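Local coordinates for protein transcriptional regulator (Pyrococcus horikoshii, PDB 1UDD) that is a TenA homologue of the all-helical TENA/THI-4/PQQC family and assembles as four chains, at residues Phe41-Asp46 with Phe207-Ala211; Asp12-Trp17 with Phe197-Lys202. All coordinates share one frame. Numbering follows the deposited sequence.

How the contacts relate
Both contacts are made by helix 190-213, the last helix of the chain, which receives helix 14-21 and the turn before it in contact 2 and helix 36-63 in contact 1. Their segments alternate along the sequence. Through the two contacts the C-terminal helix packs against two early parts of the all-helical fold. The centres of the contacts lie about 19 Å apart and their nearest atoms about 5 Å apart, without touching. Helix 126-146 is a neighbour common to both: Tyr140 meets Tyr42 and Trp208 of contact 1, and Trp138 meets Trp17 of contact 2. Contact 1 is buried within the chain, whereas contact 2 lies partly buried, beside a second subunit.

Contact 1 of 2, residues Phe41-Asp46 with Phe207-Ala211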
ATOM      1  N   PHE A  41      -0.419 -33.251  -1.517  1.00 37.49           N
ATOM      2  CA  PHE A  41       0.533 -32.220  -1.934  1.00 38.67           C
ATOM      3  C   PHE A  41      -0.221 -30.924  -2.247  1.00 37.49           C
ATOM      4  O   PHE A  41       0.233 -29.824  -1.909  1.00 34.64           O
ATOM      5  CB  PHE A  41       1.296 -32.654  -3.181  1.00 37.72           C
ATOM      6  CG  PHE A  41       2.317 -31.660  -3.624  1.00 41.97           C
ATOM      7  CD1 PHE A  41       3.584 -31.635  -3.043  1.00 44.09           C
ATOM      8  CD2 PHE A  41       2.006 -30.715  -4.595  1.00 40.54           C
ATOM      9  CE1 PHE A  41       4.532 -30.677  -3.424  1.00 43.43           C
ATOM     10  CE2 PHE A  41       2.938 -29.756  -4.981  1.00 43.67           C
ATOM     11  CZ  PHE A  41       4.207 -29.734  -4.394  1.00 43.94           C
ATOM     12  N   TYR A  42      -1.365 -31.077  -2.908  1.00 36.21           N
ATOM     13  CA  TYR A  42      -2.223 -29.959  -3.271  1.00 36.28           C
ATOM     14  C   TYR A  42      -2.784 -29.289  -2.017  1.00 37.28           C
ATOM     15  O   TYR A  42      -2.626 -28.076  -1.832  1.00 37.45           O
ATOM     16  CB  TYR A  42      -3.366 -30.456  -4.177  1.00 35.96           C
ATOM     17  CG  TYR A  42      -4.543 -29.509  -4.304  1.00 35.41           C
ATOM     18  CD1 TYR A  42      -4.417 -28.272  -4.949  1.00 34.00           C
ATOM     19  CD2 TYR A  42      -5.777 -29.843  -3.756  1.00 36.31           C
ATOM     20  CE1 TYR A  42      -5.501 -27.392  -5.037  1.00 35.12           C
ATOM     21  CE2 TYR A  42      -6.861 -28.976  -3.834  1.00 36.50           C
ATOM     22  CZ  TYR A  42      -6.714 -27.753  -4.472  1.00 35.90           C
ATOM     23  OH  TYR A  42      -7.781 -26.892  -4.506  1.00 36.84           O
ATOM     24  N   VAL A  43      -3.433 -30.070  -1.151  1.00 37.92           N
ATOM     25  CA  VAL A  43      -3.997 -29.502   0.069  1.00 38.58           C
ATOM     26  C   VAL A  43      -2.919 -28.729   0.821  1.00 39.53           C
ATOM     27  O   VAL A  43      -3.146 -27.604   1.273  1.00 40.31           O
ATOM     28  CB  VAL A  43      -4.600 -30.595   0.993  1.00 40.08           C
ATOM     29  CG1 VAL A  43      -4.995 -29.983   2.342  1.00 39.04           C
ATOM     30  CG2 VAL A  43      -5.832 -31.213   0.337  1.00 35.53           C
ATOM     31  N   LEU A  44      -1.740 -29.328   0.936  1.00 40.24           N
ATOM     32  CA  LEU A  44      -0.624 -28.685   1.624  1.00 41.56           C
ATOM     33  C   LEU A  44      -0.330 -27.305   1.032  1.00 40.22           C
ATOM     34  O   LEU A  44      -0.160 -26.330   1.769  1.00 41.40           O
ATOM     35  CB  LEU A  44       0.627 -29.564   1.538  1.00 40.26           C
ATOM     36  CG  LEU A  44       1.037 -30.331   2.803  1.00 43.50           C
ATOM     37  CD1 LEU A  44      -0.165 -31.028   3.408  1.00 44.61           C
ATOM     38  CD2 LEU A  44       2.131 -31.343   2.455  1.00 43.38           C
ATOM     39  N   GLN A  45      -0.271 -27.226  -0.295  1.00 38.97           N
ATOM     40  CA  GLN A  45      -0.004 -25.966  -0.973  1.00 36.02           C
ATOM     41  C   GLN A  45      -1.149 -24.963  -0.764  1.00 36.84           C
ATOM     42  O   GLN A  45      -0.982 -23.771  -1.030  1.00 36.97           O
ATOM     43  CB  GLN A  45       0.193 -26.205  -2.471  1.00 38.59           C
ATOM     44  CG  GLN A  45       1.457 -26.957  -2.862  1.00 37.78           C
ATOM     45  CD  GLN A  45       2.724 -26.155  -2.625  1.00 41.58           C
ATOM     46  OE1 GLN A  45       2.876 -25.037  -3.127  1.00 39.57           O
ATOM     47  NE2 GLN A  45       3.653 -26.729  -1.860  1.00 39.84           N
ATOM     48  N   ASP A  46      -2.298 -25.437  -0.280  1.00 33.27           N
ATOM     49  CA  ASP A  46      -3.443 -24.562  -0.054  1.00 35.90           C
ATOM     50  C   ASP A  46      -3.326 -23.587   1.109  1.00 37.95           C
ATOM     51  O   ASP A  46      -4.057 -22.594   1.147  1.00 35.73           O
ATOM     52  CB  ASP A  46      -4.731 -25.364   0.127  1.00 35.06           C
ATOM     53  CG  ASP A  46      -5.233 -25.952  -1.171  1.00 37.79           C
ATOM     54  OD1 ASP A  46      -5.029 -25.327  -2.233  1.00 36.27           O
ATOM     55  OD2 ASP A  46      -5.841 -27.039  -1.129  1.00 44.12           O
ATOM     56  N   PHE A 207      -1.589 -23.618 -11.324  1.00 28.22           N
ATOM     57  CA  PHE A 207      -1.668 -24.164  -9.982  1.00 32.89           C
ATOM     58  C   PHE A 207      -2.009 -25.656 -10.024  1.00 33.55           C
ATOM     59  O   PHE A 207      -1.426 -26.456  -9.294  1.00 31.73           O
ATOM     60  CB  PHE A 207      -2.721 -23.417  -9.161  1.00 31.06           C
ATOM     61  CG  PHE A 207      -2.449 -23.414  -7.683  1.00 33.19           C
ATOM     62  CD1 PHE A 207      -1.586 -22.467  -7.123  1.00 35.07           C
ATOM     63  CD2 PHE A 207      -3.074 -24.337  -6.842  1.00 31.89           C
ATOM     64  CE1 PHE A 207      -1.355 -22.434  -5.737  1.00 35.84           C
ATOM     65  CE2 PHE A 207      -2.851 -24.316  -5.467  1.00 34.08           C
ATOM     66  CZ  PHE A 207      -1.991 -23.358  -4.907  1.00 32.62           C
ATOM     67  N   TRP A 208      -2.967 -26.026 -10.867  1.00 33.05           N
ATOM     68  CA  TRP A 208      -3.337 -27.430 -10.966  1.00 34.44           C
ATOM     69  C   TRP A 208      -2.147 -28.187 -11.520  1.00 36.06           C
ATOM     70  O   TRP A 208      -1.820 -29.275 -11.055  1.00 35.01           O
ATOM     71  CB  TRP A 208      -4.558 -27.610 -11.879  1.00 30.96           C
ATOM     72  CG  TRP A 208      -5.810 -27.035 -11.288  1.00 31.02           C
ATOM     73  CD1 TRP A 208      -6.558 -26.009 -11.791  1.00 29.75           C
ATOM     74  CD2 TRP A 208      -6.461 -27.456 -10.083  1.00 32.52           C
ATOM     75  NE1 TRP A 208      -7.634 -25.769 -10.978  1.00 32.45           N
ATOM     76  CE2 TRP A 208      -7.600 -26.640  -9.920  1.00 31.76           C
ATOM     77  CE3 TRP A 208      -6.192 -28.450  -9.124  1.00 31.10           C
ATOM     78  CZ2 TRP A 208      -8.475 -26.780  -8.837  1.00 31.14           C
ATOM     79  CZ3 TRP A 208      -7.062 -28.591  -8.046  1.00 31.69           C
ATOM     80  CH2 TRP A 208      -8.192 -27.757  -7.912  1.00 33.46           C
ATOM     81  N   GLU A 209      -1.486 -27.585 -12.502  1.00 36.80           N
ATOM     82  CA  GLU A 209      -0.338 -28.207 -13.136  1.00 39.79           C
ATOM     83  C   GLU A 209       0.777 -28.499 -12.144  1.00 40.59           C
ATOM     84  O   GLU A 209       1.365 -29.577 -12.168  1.00 41.06           O
ATOM     85  CB  GLU A 209       0.185 -27.313 -14.260  1.00 41.22           C
ATOM     86  CG  GLU A 209       1.339 -27.911 -15.064  1.00 45.30           C
ATOM     87  CD  GLU A 209       1.017 -29.289 -15.635  1.00 49.03           C
ATOM     88  OE1 GLU A 209      -0.129 -29.481 -16.101  1.00 45.92           O
ATOM     89  OE2 GLU A 209       1.912 -30.171 -15.626  1.00 48.76           O
ATOM     90  N   MET A 210       1.072 -27.545 -11.268  1.00 39.45           N
ATOM     91  CA  MET A 210       2.135 -27.768 -10.302  1.00 39.04           C
ATOM     92  C   MET A 210       1.693 -28.774  -9.247  1.00 38.56           C
ATOM     93  O   MET A 210       2.521 -29.465  -8.653  1.00 39.29           O
ATOM     94  CB  MET A 210       2.558 -26.446  -9.654  1.00 39.60           C
ATOM     95  CG  MET A 210       1.601 -25.908  -8.648  1.00 39.65           C
ATOM     96  SD  MET A 210       2.003 -26.441  -7.004  1.00 38.32           S
ATOM     97  CE  MET A 210       0.705 -25.521  -6.097  1.00 41.24           C
ATOM     98  N   ALA A 211       0.387 -28.852  -9.007  1.00 36.36           N
ATOM     99  CA  ALA A 211      -0.131 -29.809  -8.043  1.00 36.08           C
ATOM    100  C   ALA A 211      -0.001 -31.198  -8.681  1.00 38.29           C
ATOM    101  O   ALA A 211       0.206 -32.194  -7.999  1.00 37.83           O
ATOM    102  CB  ALA A 211      -1.584 -29.504  -7.733  1.00 35.43           C
TER
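Tyr42 is the principal residue of this helix-helix contact. Tyr42 CA lies 5.2 Å from Ala211 CA, and Tyr42 CB lies 4.1 Å from Ala211 CB. Its ring lies offset from the six-membered ring of Trp208, with planes at 29°, centroids 5.0 Å apart and little overlap; Tyr42 CE1 comes within 3.6 Å of Trp208 CZ3. The phenol OH is hydrogen-bonded to Tyr140. Helices 36-63 and 190-213 belong to the all-helical bundle of the TENA/THI-4/PQQC family, and here their short segments run at 129° with axes 10.1 Å apart, a separation bridged by large side chains and by no hydrogen bond. Met210 meets Phe41 and Gln45: Met210 CE lies 3.6 Å from Gln45 CG, while its SD sits at the edge of the Phe41 ring, 5.3 Å from the centroid, as a Met-aromatic contact. Phe207 turns its ring edge to Tyr42 CE1, which lies 4.1 Å from Phe207 CE2, and to Gln45 O, 4.0 Å from Phe207 CZ.

Contact 2 of 2, residues Asp12-Trp17 with Phe197-Lys202; sequences DSEQIW and FITGSK
This is a partly buried packing contact between the start of helix 14-21 and the middle of helix 190-213, built round a tryptophan-serine hydrogen bond. Asp12 and Ser13 form the turn before helix 14-21, with Ser13 at the N-cap position (phi/psi -124/17°) but without a side-chain capping bond; residues 197-202 are regular helix. The register advances in the same sense on both segments: the CA atoms of Ser13 and Ile198 are 6.1 Å apart, those of Ile16 and Lys202 6.9 Å. Trp17 (chi1 m, chi2 42°) donates NE1 to Ser201 OG at 2.9 Å and 165°, and Ser201 OG, in the m rotamer, donates to Phe197 O at 2.8 Å, a turn back along its helix. The indole nitrogen of buried Trp17 is thereby satisfied inside this TENA/THI-4/PQQC family bundle. Phe197 (chi1 t) lies offset from the six-membered ring of Trp17, planes at 19°, centroids 5.8 Å apart, with Phe197 CZ 3.5 Å from Trp17 CZ2. Ser13 OG, bonded to Leu9 O, meets the Phe197 edge 3.4 Å from Phe197 CE2. The CA-to-CB bond of Ile16 points toward helix 190-213, where its side chain packs at Ser201 and Lys202; Ile198 CD1 lies 3.8 Å from Asp12 O.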
ATOM      1  N   ASP A  12     -13.866 -14.202 -23.069  1.00 27.90           N
ATOM      2  CA  ASP A  12     -12.452 -14.034 -23.420  1.00 27.70           C
ATOM      3  C   ASP A  12     -11.448 -15.009 -22.832  1.00 27.74           C
ATOM      4  O   ASP A  12     -10.275 -14.954 -23.186  1.00 29.33           O
ATOM      5  CB  ASP A  12     -11.996 -12.618 -23.071  1.00 24.98           C
ATOM      6  CG  ASP A  12     -12.795 -11.566 -23.791  1.00 23.99           C
ATOM      7  OD1 ASP A  12     -13.370 -11.881 -24.843  1.00 30.84           O
ATOM      8  OD2 ASP A  12     -12.844 -10.420 -23.321  1.00 29.78           O
ATOM      9  N   SER A  13     -11.876 -15.894 -21.938  1.00 28.48           N
ATOM     10  CA  SER A  13     -10.932 -16.843 -21.349  1.00 26.61           C
ATOM     11  C   SER A  13     -11.363 -18.283 -21.539  1.00 27.46           C
ATOM     12  O   SER A  13     -10.850 -19.178 -20.857  1.00 25.67           O
ATOM     13  CB  SER A  13     -10.766 -16.570 -19.849  1.00 24.86           C
ATOM     14  OG  SER A  13     -12.017 -16.625 -19.185  1.00 20.11           O
ATOM     15  N   GLU A  14     -12.290 -18.505 -22.472  1.00 28.26           N
ATOM     16  CA  GLU A  14     -12.840 -19.839 -22.746  1.00 27.73           C
ATOM     17  C   GLU A  14     -11.819 -20.943 -22.980  1.00 29.58           C
ATOM     18  O   GLU A  14     -11.957 -22.066 -22.472  1.00 25.69           O
ATOM     19  CB  GLU A  14     -13.785 -19.783 -23.969  1.00 26.91           C
ATOM     20  CG  GLU A  14     -15.125 -19.059 -23.708  1.00 29.49           C
ATOM     21  CD  GLU A  14     -15.943 -18.844 -24.970  1.00 28.35           C
ATOM     22  OE1 GLU A  14     -15.350 -18.856 -26.065  1.00 29.87           O
ATOM     23  OE2 GLU A  14     -17.173 -18.635 -24.878  1.00 27.96           O
ATOM     24  N   GLN A  15     -10.792 -20.640 -23.761  1.00 27.79           N
ATOM     25  CA  GLN A  15      -9.825 -21.674 -24.053  1.00 29.48           C
ATOM     26  C   GLN A  15      -9.009 -22.124 -22.844  1.00 28.93           C
ATOM     27  O   GLN A  15      -8.741 -23.318 -22.683  1.00 28.55           O
ATOM     28  CB  GLN A  15      -8.923 -21.237 -25.199  1.00 30.54           C
ATOM     29  CG  GLN A  15      -8.321 -22.413 -25.934  1.00 42.39           C
ATOM     30  CD  GLN A  15      -9.268 -23.610 -25.995  1.00 45.94           C
ATOM     31  OE1 GLN A  15     -10.314 -23.575 -26.667  1.00 45.80           O
ATOM     32  NE2 GLN A  15      -8.908 -24.678 -25.275  1.00 45.78           N
ATOM     33  N   ILE A  16      -8.622 -21.205 -21.972  1.00 25.25           N
ATOM     34  CA  ILE A  16      -7.845 -21.670 -20.846  1.00 27.25           C
ATOM     35  C   ILE A  16      -8.743 -22.332 -19.788  1.00 27.17           C
ATOM     36  O   ILE A  16      -8.302 -23.241 -19.102  1.00 28.92           O
ATOM     37  CB  ILE A  16      -6.969 -20.545 -20.249  1.00 30.30           C
ATOM     38  CG1 ILE A  16      -7.558 -20.043 -18.959  1.00 26.55           C
ATOM     39  CG2 ILE A  16      -6.722 -19.447 -21.252  1.00 29.25           C
ATOM     40  CD1 ILE A  16      -6.692 -20.506 -17.811  1.00 27.76           C
ATOM     41  N   TRP A  17     -10.005 -21.899 -19.668  1.00 26.23           N
ATOM     42  CA  TRP A  17     -10.899 -22.530 -18.702  1.00 24.29           C
ATOM     43  C   TRP A  17     -11.171 -23.973 -19.133  1.00 24.88           C
ATOM     44  O   TRP A  17     -11.293 -24.867 -18.299  1.00 23.81           O
ATOM     45  CB  TRP A  17     -12.195 -21.730 -18.549  1.00 22.72           C
ATOM     46  CG  TRP A  17     -12.032 -20.554 -17.578  1.00 23.63           C
ATOM     47  CD1 TRP A  17     -10.973 -19.704 -17.496  1.00 21.41           C
ATOM     48  CD2 TRP A  17     -12.941 -20.165 -16.538  1.00 25.51           C
ATOM     49  NE1 TRP A  17     -11.153 -18.811 -16.460  1.00 27.44           N
ATOM     50  CE2 TRP A  17     -12.354 -19.074 -15.853  1.00 26.82           C
ATOM     51  CE3 TRP A  17     -14.194 -20.637 -16.113  1.00 22.58           C
ATOM     52  CZ2 TRP A  17     -12.976 -18.448 -14.768  1.00 22.55           C
ATOM     53  CZ3 TRP A  17     -14.811 -20.015 -15.033  1.00 24.65           C
ATOM     54  CH2 TRP A  17     -14.199 -18.929 -14.374  1.00 22.69           C
ATOM     55  N   PHE A 197      -8.091 -10.735 -15.440  1.00 21.94           N
ATOM     56  CA  PHE A 197      -8.852 -11.978 -15.374  1.00 24.64           C
ATOM     57  C   PHE A 197      -8.127 -13.104 -16.118  1.00 25.21           C
ATOM     58  O   PHE A 197      -8.122 -14.247 -15.668  1.00 25.53           O
ATOM     59  CB  PHE A 197     -10.241 -11.791 -15.998  1.00 23.63           C
ATOM     60  CG  PHE A 197     -11.219 -12.901 -15.665  1.00 25.42           C
ATOM     61  CD1 PHE A 197     -11.999 -12.836 -14.509  1.00 26.05           C
ATOM     62  CD2 PHE A 197     -11.357 -14.008 -16.508  1.00 25.66           C
ATOM     63  CE1 PHE A 197     -12.916 -13.867 -14.192  1.00 25.69           C
ATOM     64  CE2 PHE A 197     -12.258 -15.033 -16.211  1.00 27.64           C
ATOM     65  CZ  PHE A 197     -13.044 -14.962 -15.044  1.00 27.27           C
ATOM     66  N   ILE A 198      -7.533 -12.793 -17.267  1.00 22.99           N
ATOM     67  CA  ILE A 198      -6.830 -13.825 -18.017  1.00 26.12           C
ATOM     68  C   ILE A 198      -5.573 -14.281 -17.274  1.00 26.44           C
ATOM     69  O   ILE A 198      -5.210 -15.465 -17.289  1.00 25.61           O
ATOM     70  CB  ILE A 198      -6.461 -13.336 -19.436  1.00 28.79           C
ATOM     71  CG1 ILE A 198      -7.707 -13.392 -20.326  1.00 29.02           C
ATOM     72  CG2 ILE A 198      -5.359 -14.220 -20.032  1.00 24.41           C
ATOM     73  CD1 ILE A 198      -7.497 -12.847 -21.746  1.00 32.35           C
ATOM     74  N   THR A 199      -4.911 -13.341 -16.615  1.00 25.50           N
ATOM     75  CA  THR A 199      -3.714 -13.676 -15.834  1.00 25.93           C
ATOM     76  C   THR A 199      -4.115 -14.616 -14.702  1.00 24.31           C
ATOM     77  O   THR A 199      -3.464 -15.634 -14.460  1.00 25.70           O
ATOM     78  CB  THR A 199      -3.079 -12.407 -15.211  1.00 24.88           C
ATOM     79  OG1 THR A 199      -2.609 -11.552 -16.260  1.00 20.99           O
ATOM     80  CG2 THR A 199      -1.923 -12.772 -14.273  1.00 22.77           C
ATOM     81  N   GLY A 200      -5.201 -14.267 -14.021  1.00 24.13           N
ATOM     82  CA  GLY A 200      -5.660 -15.079 -12.909  1.00 23.40           C
ATOM     83  C   GLY A 200      -6.032 -16.474 -13.353  1.00 23.99           C
ATOM     84  O   GLY A 200      -5.805 -17.448 -12.627  1.00 25.44           O
ATOM     85  N   SER A 201      -6.610 -16.567 -14.549  1.00 24.72           N
ATOM     86  CA  SER A 201      -7.031 -17.849 -15.110  1.00 23.56           C
ATOM     87  C   SER A 201      -5.811 -18.703 -15.433  1.00 24.61           C
ATOM     88  O   SER A 201      -5.820 -19.920 -15.213  1.00 24.23           O
ATOM     89  CB  SER A 201      -7.873 -17.626 -16.378  1.00 25.19           C
ATOM     90  OG  SER A 201      -9.030 -16.862 -16.080  1.00 23.38           O
ATOM     91  N   LYS A 202      -4.764 -18.073 -15.965  1.00 26.10           N
ATOM     92  CA  LYS A 202      -3.535 -18.812 -16.271  1.00 26.95           C
ATOM     93  C   LYS A 202      -2.923 -19.347 -14.980  1.00 26.62           C
ATOM     94  O   LYS A 202      -2.473 -20.494 -14.924  1.00 24.12           O
ATOM     95  CB  LYS A 202      -2.522 -17.924 -16.989  1.00 27.27           C
ATOM     96  CG  LYS A 202      -2.919 -17.579 -18.414  1.00 28.39           C
ATOM     97  CD  LYS A 202      -1.753 -16.929 -19.113  1.00 31.93           C
ATOM     98  CE  LYS A 202      -2.082 -16.592 -20.550  1.00 35.78           C
ATOM     99  NZ  LYS A 202      -0.875 -16.030 -21.229  1.00 36.47           N
TER